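Local coordinates for nicotinamide riboside transporter PnuC (Neisseria mucosa ATCC 25996, PDB 4QTN), which carries nicotinamide riboside, a form of vitamin B3, across the bacterial inner membrane and assembles as a homotrimer, at the interface of chains A and B. Residues are numbered along the deposited sequence; one frame, centred on the assembly and turned at random. Chains: chain A/B, Nicotinamide riboside transporter PnuC.

Contact 1: the interface of chains A and B. Residues chain A 21, 24-25, 28; chain B 131, 135, 183-184, 187.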
# COMPACT_ATOMS: atom_id res chain seq x y z
N VAL A 21 -14.69 3.39 -13.54
CA VAL A 21 -13.35 3.52 -14.15
C VAL A 21 -12.40 2.49 -13.59
O VAL A 21 -11.70 1.82 -14.33
CB VAL A 21 -12.78 4.95 -13.96
CG1 VAL A 21 -11.26 4.95 -13.91
CG2 VAL A 21 -13.28 5.86 -15.07
N LEU A 24 -13.66 -1.17 -15.02
CA LEU A 24 -13.33 -1.46 -16.41
C LEU A 24 -11.85 -1.66 -16.56
O LEU A 24 -11.42 -2.48 -17.32
CB LEU A 24 -13.83 -0.38 -17.36
CG LEU A 24 -15.36 -0.31 -17.58
CD1 LEU A 24 -15.72 0.59 -18.75
CD2 LEU A 24 -16.02 -1.67 -17.76
N MSE A 25 -11.07 -0.94 -15.77
CA MSE A 25 -9.63 -1.04 -15.85
C MSE A 25 -9.13 -2.29 -15.20
O MSE A 25 -8.25 -2.93 -15.72
CB MSE A 25 -8.96 0.17 -15.26
CG MSE A 25 -7.49 0.10 -15.59
SE MSE A 25 -6.47 0.57 -13.99
CE MSE A 25 -7.06 2.44 -13.98
N GLY A 28 -9.65 -4.75 -17.89
CA GLY A 28 -8.65 -4.48 -18.92
C GLY A 28 -7.29 -5.09 -18.62
O GLY A 28 -6.71 -5.75 -19.48
N TRP B 131 -13.73 5.86 -21.62
CA TRP B 131 -12.77 5.06 -20.86
C TRP B 131 -12.83 3.58 -21.23
O TRP B 131 -11.81 2.95 -21.47
CB TRP B 131 -12.96 5.23 -19.36
CG TRP B 131 -12.06 4.36 -18.58
CD1 TRP B 131 -12.43 3.29 -17.85
CD2 TRP B 131 -10.65 4.46 -18.48
NE1 TRP B 131 -11.33 2.72 -17.27
CE2 TRP B 131 -10.22 3.41 -17.64
CE3 TRP B 131 -9.70 5.34 -18.99
CZ2 TRP B 131 -8.87 3.21 -17.31
CZ3 TRP B 131 -8.35 5.14 -18.67
CH2 TRP B 131 -7.96 4.07 -17.83
N VAL B 135 -9.88 1.50 -22.82
CA VAL B 135 -9.44 0.20 -22.32
C VAL B 135 -9.50 -0.84 -23.44
O VAL B 135 -8.56 -1.62 -23.60
CB VAL B 135 -10.25 -0.28 -21.08
CG1 VAL B 135 -9.74 -1.64 -20.60
CG2 VAL B 135 -10.15 0.73 -19.94
N ALA B 183 -4.95 6.60 -12.77
CA ALA B 183 -5.39 5.26 -12.46
C ALA B 183 -4.41 4.27 -13.08
O ALA B 183 -3.80 3.47 -12.37
CB ALA B 183 -6.80 5.04 -12.96
N LEU B 184 -4.22 4.38 -14.39
CA LEU B 184 -3.18 3.62 -15.08
C LEU B 184 -1.78 3.76 -14.42
O LEU B 184 -1.09 2.77 -14.24
CB LEU B 184 -3.13 3.98 -16.56
CG LEU B 184 -3.76 3.01 -17.56
CD1 LEU B 184 -4.71 2.06 -16.88
CD2 LEU B 184 -4.46 3.76 -18.69
N VAL B 187 -1.13 1.53 -11.44
CA VAL B 187 -0.90 0.13 -11.79
C VAL B 187 0.49 -0.08 -12.36
O VAL B 187 1.16 -1.04 -11.95
CB VAL B 187 -1.98 -0.43 -12.76
CG1 VAL B 187 -1.57 -1.81 -13.27
CG2 VAL B 187 -3.33 -0.52 -12.06
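A:Met25, present as selenomethionine, sends CG out anti to its backbone N (chi1 -171°), and B:Trp131 carries its indole in the same sense (chi1 176°), bringing the start of the methionine chain against the ring's edge. The contact belongs to the subunit interface of the PnuC trimer, where helix 17-36 of chain A packs on helices 128-147 and 181-198 of chain B. A:Met25 CB lies in the indole plane, 3.7 Å from the benzo-ring carbon CZ2 of B:Trp131. On one face, toward the rim, sits methyl CG1 of A:Val21, 4.0 Å above the plane; on the opposite face sits CG2 of B:Val135, from the next turn of the indole's own helix. The indole N-H of B:Trp131 makes a weak, bent hydrogen bond from NE1 to the carbonyl O of A:Val21 (3.1 Å, 128° at H). B:Val135 points its other methyl, CG1, at the CA of A:Gly28 (3.5 Å), where no side chain intervenes. Beyond the indole, the A:Met25 chain bends at chi2 and chi3, running obliquely over B:Leu184 with CG 3.6 Å from CD1. Its terminal methyl CE points at B:Ala183, at a spacing too short to interpret. The selenium of A:Met25 passes 3.8 Å from CG2 of B:Val187.

Contact 2: the interface of chains A and B. Residues chain A 17, 21; chain B 126-128, 179-180, 225.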
# COMPACT_ATOMS: atom_id res chain seq x y z
N HIS A 17 -18.90 7.15 -11.32
CA HIS A 17 -17.90 7.23 -12.43
C HIS A 17 -16.56 6.62 -12.00
O HIS A 17 -15.97 5.83 -12.73
CB HIS A 17 -17.72 8.69 -12.92
CG HIS A 17 -16.59 8.87 -13.89
ND1 HIS A 17 -15.30 9.20 -13.50
CD2 HIS A 17 -16.56 8.82 -15.25
CE1 HIS A 17 -14.53 9.30 -14.56
NE2 HIS A 17 -15.26 9.09 -15.64
N VAL A 21 -14.69 3.39 -13.54
CA VAL A 21 -13.35 3.52 -14.15
C VAL A 21 -12.40 2.49 -13.59
O VAL A 21 -11.70 1.82 -14.33
CB VAL A 21 -12.78 4.95 -13.96
CG1 VAL A 21 -11.26 4.95 -13.91
CG2 VAL A 21 -13.28 5.86 -15.07
N LEU B 126 -12.24 11.83 -18.81
CA LEU B 126 -12.86 10.89 -19.74
C LEU B 126 -14.25 10.55 -19.22
O LEU B 126 -14.50 10.66 -18.03
CB LEU B 126 -12.02 9.62 -19.82
CG LEU B 126 -10.69 9.67 -20.58
CD1 LEU B 126 -9.97 8.33 -20.48
CD2 LEU B 126 -10.90 10.07 -22.04
N THR B 127 -15.16 10.15 -20.11
CA THR B 127 -16.44 9.58 -19.65
C THR B 127 -16.35 8.05 -19.57
O THR B 127 -15.35 7.46 -20.01
CB THR B 127 -17.62 9.99 -20.53
OG1 THR B 127 -17.63 9.21 -21.72
CG2 THR B 127 -17.54 11.46 -20.87
N VAL B 128 -17.38 7.42 -19.01
CA VAL B 128 -17.35 5.96 -18.82
C VAL B 128 -17.31 5.28 -20.16
O VAL B 128 -16.57 4.32 -20.36
CB VAL B 128 -18.56 5.46 -18.04
CG1 VAL B 128 -18.13 4.34 -17.11
CG2 VAL B 128 -19.20 6.59 -17.26
N ARG B 179 -7.44 13.13 -16.65
CA ARG B 179 -7.23 12.75 -15.25
C ARG B 179 -6.93 11.28 -15.11
O ARG B 179 -6.11 10.90 -14.28
CB ARG B 179 -8.44 13.09 -14.39
CG ARG B 179 -8.55 12.20 -13.15
CD ARG B 179 -9.36 12.81 -12.02
NE ARG B 179 -10.72 13.21 -12.44
CZ ARG B 179 -11.69 12.37 -12.81
NH1 ARG B 179 -11.48 11.04 -12.82
NH2 ARG B 179 -12.87 12.85 -13.17
N GLU B 180 -7.60 10.47 -15.92
CA GLU B 180 -7.61 9.01 -15.75
C GLU B 180 -6.25 8.31 -15.96
O GLU B 180 -6.07 7.16 -15.57
CB GLU B 180 -8.69 8.37 -16.62
CG GLU B 180 -10.12 8.60 -16.12
CD GLU B 180 -10.67 10.00 -16.44
OE1 GLU B 180 -10.15 10.67 -17.36
OE2 GLU B 180 -11.65 10.43 -15.76
N TYR B 225 -3.67 11.45 -8.66
CA TYR B 225 -5.09 11.24 -8.89
C TYR B 225 -5.85 12.33 -8.15
O TYR B 225 -6.63 13.07 -8.76
CB TYR B 225 -5.55 9.82 -8.42
CG TYR B 225 -6.79 9.32 -9.17
CD1 TYR B 225 -7.90 10.14 -9.35
CD2 TYR B 225 -6.82 8.05 -9.75
CE1 TYR B 225 -9.00 9.73 -10.07
CE2 TYR B 225 -7.94 7.62 -10.48
CZ TYR B 225 -9.03 8.47 -10.64
OH TYR B 225 -10.15 8.10 -11.37
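The imidazole of A:His17 meets B:Glu180 at its edge: carboxylate oxygen OE2 lies in the ring plane, 3.3 Å from CE1. One face of the imidazole carries A:Val21 CG2 from the next turn of the same helix, 3.6 Å above the plane and offset toward the rim. Ring and carboxylate approach tip to tip with their planes 77° apart, and the guanidinium of B:Arg179 has CE1 of A:His17 in plane at its own edge. This polar patch lies at what is probably the cytoplasmic end of the subunit interface. With CG anti to the backbone N (chi1 171°), A:His17 reaches the loop before helix 128-147 and gives a bent hydrogen bond from NE2 to the carbonyl O of B:Leu126 (3.0 Å); that oxygen is tilted out of the ring plane. B:Glu180 appears to position the receiving side. Its OE1, approached from above the carboxylate plane, accepts a nearly straight bond from the backbone N of B:Leu126 (2.8 Å, 169° at H), while its OE2 forms a salt bridge with NH1 of B:Arg179 (3.0 Å). The carboxylate could favour a protonated imidazole, and the nearby arginine would oppose this. Alongside the ring, methyl CG2 of B:Val128 lies 4.0 Å from CD2 of A:His17.

Contact 3: the interface of chains A and B. Residues chain A 29, 32-33, 36; chain B 138-139, 142, 162, 165-166.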
# COMPACT_ATOMS: atom_id res chain seq x y z
N ILE A 29 -6.79 -4.88 -17.41
CA ILE A 29 -5.43 -5.34 -17.05
C ILE A 29 -5.39 -6.86 -16.95
O ILE A 29 -4.40 -7.49 -17.32
CB ILE A 29 -4.94 -4.69 -15.73
CG1 ILE A 29 -4.91 -3.14 -15.85
CG2 ILE A 29 -3.58 -5.25 -15.30
CD1 ILE A 29 -4.73 -2.59 -17.28
N VAL A 32 -5.42 -8.22 -20.63
CA VAL A 32 -4.08 -8.05 -21.23
C VAL A 32 -3.13 -9.14 -20.78
O VAL A 32 -2.46 -9.72 -21.59
CB VAL A 32 -3.48 -6.64 -20.91
CG1 VAL A 32 -1.95 -6.65 -20.98
CG2 VAL A 32 -4.07 -5.57 -21.84
N VAL A 33 -3.08 -9.42 -19.48
CA VAL A 33 -2.28 -10.55 -18.99
C VAL A 33 -2.73 -11.84 -19.68
O VAL A 33 -1.98 -12.83 -19.74
CB VAL A 33 -2.38 -10.72 -17.45
CG1 VAL A 33 -1.61 -11.96 -17.00
CG2 VAL A 33 -1.86 -9.49 -16.74
N PHE A 36 -1.41 -12.13 -23.53
CA PHE A 36 -0.01 -12.48 -23.49
C PHE A 36 0.15 -13.97 -23.26
O PHE A 36 1.04 -14.58 -23.82
CB PHE A 36 0.71 -11.71 -22.39
CG PHE A 36 1.36 -10.43 -22.87
CD1 PHE A 36 0.61 -9.40 -23.45
CD2 PHE A 36 2.74 -10.23 -22.70
CE1 PHE A 36 1.22 -8.23 -23.88
CE2 PHE A 36 3.34 -9.06 -23.13
CZ PHE A 36 2.58 -8.06 -23.72
N SER B 138 -6.62 -0.81 -25.65
CA SER B 138 -5.44 -1.41 -24.99
C SER B 138 -5.31 -2.91 -25.15
O SER B 138 -4.20 -3.41 -25.20
CB SER B 138 -5.40 -1.05 -23.50
OG SER B 138 -5.44 0.35 -23.32
N VAL B 139 -6.42 -3.63 -25.20
CA VAL B 139 -6.34 -5.07 -25.53
C VAL B 139 -6.12 -5.32 -27.03
O VAL B 139 -5.29 -6.16 -27.41
CB VAL B 139 -7.55 -5.90 -25.04
CG1 VAL B 139 -7.11 -6.94 -24.01
CG2 VAL B 139 -8.65 -4.99 -24.49
N THR B 142 -2.76 -4.69 -28.00
CA THR B 142 -1.72 -5.54 -27.44
C THR B 142 -1.27 -6.59 -28.42
O THR B 142 -0.09 -6.95 -28.46
CB THR B 142 -2.12 -6.17 -26.12
OG1 THR B 142 -2.52 -5.14 -25.22
CG2 THR B 142 -0.94 -6.90 -25.51
N VAL B 162 3.53 -6.57 -20.08
CA VAL B 162 2.23 -5.99 -19.73
C VAL B 162 2.38 -4.55 -19.27
O VAL B 162 1.69 -3.65 -19.78
CB VAL B 162 1.49 -6.82 -18.65
CG1 VAL B 162 0.26 -6.07 -18.16
CG2 VAL B 162 1.09 -8.17 -19.21
N VAL B 165 2.71 -2.05 -22.10
CA VAL B 165 1.48 -1.64 -22.77
C VAL B 165 0.74 -0.62 -21.93
O VAL B 165 0.35 0.42 -22.43
CB VAL B 165 0.53 -2.82 -23.09
CG1 VAL B 165 -0.43 -2.41 -24.21
CG2 VAL B 165 1.32 -4.06 -23.49
N VAL B 166 0.59 -0.93 -20.64
CA VAL B 166 -0.11 -0.06 -19.70
C VAL B 166 0.54 1.33 -19.68
O VAL B 166 -0.14 2.34 -19.88
CB VAL B 166 -0.19 -0.70 -18.29
CG1 VAL B 166 -0.48 0.32 -17.22
CG2 VAL B 166 -1.28 -1.76 -18.27
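Apolar packing between A:Val32 and B:Val162 leads this interface of a nicotinamide riboside uptake permease, a PnuC-family membrane protein, toward what is inferred to be the periplasmic end of its transmembrane helices. The two side chains run antiparallel alongside each other, CG1 to CG1 at 3.6 Å. A:Val32 is forked: CG1, anti to the backbone N (chi1 156°), faces B:Val162 on helix 158-175, whereas CG2 turns toward helix 128-147 and lies 4.0 Å from CG1 of B:Val139. One turn earlier, A:Ile29 meets B:Val166 at about a right angle, its terminal CD1 3.7 Å from CG2. A:Val33 adds a looser touch, its CG2 4.1 Å from CG2 of B:Val162. Hydrogen bonding stays within chain B, with none seen between subunits: a bond from hydroxyl OG1 of B:Thr142 to O of B:Ser138 is modelled doubtfully short. Aromatic contact comes from A:Phe36 at the end of helix 17-36. B:Thr142 places its methyl CG2 at the ring edge, but the modelled spacing is too short to interpret. CG2 of B:Val165 faces the ring's tip, and methyl CG2 of B:Val162 lies over the centre of the A:Phe36 ring, 4.2 Å above the plane.

All three contacts use one face of helix 17-36 in chain A. Contact 1 lies between the others: the centres of its C-alpha atoms and those of contact 2 are about 8 Å apart, and those of contact 3 about 11 Å away. Contacts 2 and 3 are about 19 Å apart. A:Val21 belongs to both contacts 1 and 2, and helix 128-147 of chain B contributes to all three. Polar contacts at the presumed cytoplasmic end thus give way to apolar packing toward the other side of the membrane. As the interface is not an exact two-fold, different surfaces meet, as suits a homotrimer in which each subunit repeats the pairing.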